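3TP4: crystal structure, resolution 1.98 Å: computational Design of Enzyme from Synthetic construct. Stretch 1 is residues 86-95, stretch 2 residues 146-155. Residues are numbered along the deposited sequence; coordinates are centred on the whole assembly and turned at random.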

# COMPACT_ATOMS: atom_id res chain seq x y z
N THR A 86 -4.87 -15.11 20.66
CA THR A 86 -3.52 -14.58 20.70
C THR A 86 -3.22 -13.98 19.32
O THR A 86 -3.73 -14.46 18.30
CB THR A 86 -2.47 -15.65 21.06
OG1 THR A 86 -2.12 -16.41 19.90
CG2 THR A 86 -3.00 -16.60 22.13
N ARG A 87 -2.42 -12.93 19.29
CA ARG A 87 -2.02 -12.36 18.01
C ARG A 87 -1.41 -13.44 17.12
O ARG A 87 -1.63 -13.45 15.90
CB ARG A 87 -1.06 -11.18 18.21
CG ARG A 87 -1.77 -9.83 18.32
CD ARG A 87 -0.80 -8.69 18.61
NE ARG A 87 -1.47 -7.39 18.60
CZ ARG A 87 -1.28 -6.44 17.69
NH1 ARG A 87 -0.41 -6.63 16.70
NH2 ARG A 87 -1.94 -5.30 17.77
N ASP A 88 -0.68 -14.38 17.73
CA ASP A 88 -0.04 -15.45 16.98
C ASP A 88 -1.02 -16.37 16.26
O ASP A 88 -0.71 -16.93 15.21
CB ASP A 88 0.88 -16.28 17.88
CG ASP A 88 2.13 -15.53 18.28
OD1 ASP A 88 2.17 -15.00 19.41
OD2 ASP A 88 3.07 -15.47 17.46
N GLU A 89 -2.22 -16.54 16.83
CA GLU A 89 -3.19 -17.44 16.22
C GLU A 89 -4.09 -16.70 15.23
O GLU A 89 -4.52 -17.27 14.23
CB GLU A 89 -4.00 -18.21 17.27
CG GLU A 89 -4.72 -17.37 18.30
CD GLU A 89 -5.15 -18.19 19.51
OE1 GLU A 89 -4.59 -19.29 19.71
OE2 GLU A 89 -6.05 -17.75 20.25
N ASN A 90 -4.37 -15.43 15.52
CA ASN A 90 -4.98 -14.57 14.52
C ASN A 90 -4.10 -14.50 13.28
O ASN A 90 -4.59 -14.48 12.15
CB ASN A 90 -5.24 -13.17 15.08
CG ASN A 90 -6.57 -13.07 15.81
OD1 ASN A 90 -7.42 -13.96 15.70
ND2 ASN A 90 -6.78 -11.97 16.53
N ILE A 91 -2.78 -14.51 13.49
CA ILE A 91 -1.82 -14.50 12.40
C ILE A 91 -1.81 -15.82 11.63
O ILE A 91 -1.66 -15.83 10.40
CB ILE A 91 -0.39 -14.18 12.89
CG1 ILE A 91 -0.25 -12.70 13.24
CG2 ILE A 91 0.65 -14.57 11.84
CD1 ILE A 91 1.12 -12.35 13.81
N ALA A 92 -1.99 -16.92 12.35
CA ALA A 92 -2.04 -18.23 11.71
C ALA A 92 -3.31 -18.38 10.86
O ALA A 92 -3.28 -18.97 9.79
CB ALA A 92 -1.96 -19.35 12.75
N LEU A 93 -4.41 -17.83 11.36
CA LEU A 93 -5.67 -17.79 10.63
C LEU A 93 -5.53 -16.93 9.36
O LEU A 93 -5.90 -17.34 8.26
CB LEU A 93 -6.78 -17.23 11.52
CG LEU A 93 -7.31 -18.15 12.63
CD1 LEU A 93 -8.23 -17.38 13.56
CD2 LEU A 93 -8.02 -19.35 12.04
N PHE A 94 -5.01 -15.72 9.54
CA PHE A 94 -4.74 -14.79 8.45
C PHE A 94 -3.97 -15.55 7.38
O PHE A 94 -4.38 -15.62 6.22
CB PHE A 94 -3.92 -13.61 8.98
CG PHE A 94 -3.98 -12.36 8.13
CD1 PHE A 94 -4.35 -12.42 6.79
CD2 PHE A 94 -3.65 -11.13 8.67
CE1 PHE A 94 -4.39 -11.26 6.00
CE2 PHE A 94 -3.69 -9.96 7.89
CZ PHE A 94 -4.06 -10.03 6.56
N ALA A 95 -2.87 -16.18 7.80
CA ALA A 95 -2.03 -16.94 6.89
C ALA A 95 -2.79 -18.07 6.21
O ALA A 95 -2.54 -18.37 5.05
CB ALA A 95 -0.81 -17.49 7.62
N ALA A 146 6.76 -3.06 16.88
CA ALA A 146 6.13 -4.31 17.26
C ALA A 146 5.01 -4.65 16.27
O ALA A 146 4.83 -5.80 15.89
CB ALA A 146 5.58 -4.22 18.68
N TYR A 147 4.27 -3.63 15.83
CA TYR A 147 3.25 -3.86 14.81
C TYR A 147 3.88 -4.44 13.54
O TYR A 147 3.36 -5.39 12.96
CB TYR A 147 2.51 -2.57 14.48
CG TYR A 147 1.19 -2.80 13.79
CD1 TYR A 147 1.05 -2.60 12.42
CD2 TYR A 147 0.08 -3.24 14.51
CE1 TYR A 147 -0.18 -2.82 11.78
CE2 TYR A 147 -1.14 -3.46 13.89
CZ TYR A 147 -1.26 -3.25 12.53
OH TYR A 147 -2.48 -3.48 11.93
N LEU A 148 5.00 -3.87 13.12
CA LEU A 148 5.71 -4.38 11.95
C LEU A 148 6.24 -5.81 12.14
O LEU A 148 6.19 -6.63 11.21
CB LEU A 148 6.84 -3.43 11.53
CG LEU A 148 6.39 -2.03 11.08
CD1 LEU A 148 7.56 -1.11 10.73
CD2 LEU A 148 5.44 -2.14 9.90
N ASP A 149 6.77 -6.11 13.32
CA ASP A 149 7.21 -7.48 13.63
C ASP A 149 6.09 -8.50 13.35
O ASP A 149 6.34 -9.57 12.80
CB ASP A 149 7.64 -7.60 15.10
CG ASP A 149 8.98 -6.92 15.39
OD1 ASP A 149 9.79 -6.74 14.46
OD2 ASP A 149 9.21 -6.56 16.57
N ASP A 150 4.88 -8.17 13.77
CA ASP A 150 3.73 -9.02 13.53
C ASP A 150 3.49 -9.19 12.03
O ASP A 150 3.17 -10.28 11.55
CB ASP A 150 2.48 -8.43 14.20
CG ASP A 150 2.47 -8.64 15.70
OD1 ASP A 150 3.21 -9.53 16.18
OD2 ASP A 150 1.72 -7.93 16.40
N ILE A 151 3.64 -8.10 11.29
CA ILE A 151 3.45 -8.16 9.85
C ILE A 151 4.52 -9.06 9.23
O ILE A 151 4.24 -9.86 8.33
CB ILE A 151 3.45 -6.74 9.22
CG1 ILE A 151 2.16 -6.01 9.62
CG2 ILE A 151 3.58 -6.81 7.69
CD1 ILE A 151 2.14 -4.54 9.26
N ALA A 152 5.75 -8.94 9.72
CA ALA A 152 6.83 -9.79 9.23
C ALA A 152 6.51 -11.27 9.53
O ALA A 152 6.80 -12.16 8.73
CB ALA A 152 8.16 -9.38 9.85
N GLU A 153 5.90 -11.51 10.69
CA GLU A 153 5.48 -12.86 11.07
C GLU A 153 4.45 -13.40 10.08
O GLU A 153 4.51 -14.55 9.66
CB GLU A 153 4.86 -12.83 12.47
CG GLU A 153 5.87 -12.79 13.60
CD GLU A 153 6.51 -14.14 13.86
OE1 GLU A 153 6.15 -15.11 13.15
OE2 GLU A 153 7.37 -14.24 14.76
N LEU A 154 3.49 -12.56 9.72
CA LEU A 154 2.45 -12.95 8.77
C LEU A 154 3.09 -13.28 7.43
O LEU A 154 2.78 -14.30 6.81
CB LEU A 154 1.44 -11.82 8.59
CG LEU A 154 0.44 -12.05 7.44
CD1 LEU A 154 -0.51 -13.19 7.77
CD2 LEU A 154 -0.33 -10.78 7.12
N ALA A 155 3.97 -12.40 6.98
CA ALA A 155 4.68 -12.61 5.73
C ALA A 155 5.33 -13.99 5.71
O ALA A 155 5.15 -14.75 4.76
CB ALA A 155 5.73 -11.51 5.52

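Two helices that run in roughly the same direction but splay apart can be held together by one close point of packing and one long polar side chain, and this designed protein offers a compact example. Residues 87-95 and 146-155 are both helical, and their N-to-C directions differ by 40°. The axes come within 9.6 Å of each other, and the backbones draw nearest where Ile91 CA lies 5.8 Å from Leu154 CA. The first helix starts within its stretch: Thr86 occupies the N-cap position, its OG1 accepting from Glu89 N at 3.1 Å, while Thr86 N donates to Glu89 OE2 at 2.9 Å. The two residues bond each other reciprocally at the start of the helix, and Glu89 N also donates to Thr86 O at 3.0 Å.

Near the close point the contact is apolar, and Leu154 is its centre, with more area covered by the other stretch than any other residue here. Its CA-to-CB bond points sideways, yet with chi1 in t and chi2 in p the end of the side chain comes nearer to the first helix. Both methyls touch Phe94. Leu154 CD2 sits over one face of the Phe94 ring, 3.7 Å from the ring centroid and 19° off the ring normal, a CH-pi contact in which a weakly polarized methyl meets the pi cloud; Leu154 CD2 is also 3.5 Å from Phe94 CE2. Leu154 CD1, which lies 3.6 Å from Phe94 CG, also reaches the first helix's backbone and Ala95, 3.9 Å from Ile91 O and 4.3 Å from Ala95 CB.

Ile91 packs back from the first helix, its CA-to-CB bond directed toward the second. Its CG2 lies 4.3 Å from Leu154 CB, while Ile91 CD1 extends along the partner helix to 4.0 Å from Glu153 CB and 3.7 Å from Asp150 O. That carbonyl already accepts the helical hydrogen bond from Leu154 N, at 2.9 Å, so the methyl packs against a backbone whose polar group has a partner.

Farther toward the N-terminal ends the helices diverge, and a longer side chain spans the gap. Arg87 is extended through chi2 and chi3, both t, and its NH1 donates to Asp150 OD2 at 2.5 Å, a short hydrogen bond within a salt bridge. The carboxylate oxygen lies at the guanidinium edge, near its plane, where the N-H groups point; the N-H...acceptor angle of 136° nevertheless departs well from linear. Tyr147 CD2 flanks the same nitrogen, 4.1 Å from Arg87 NH1. Charge pairing thus complements apolar packing along one interface.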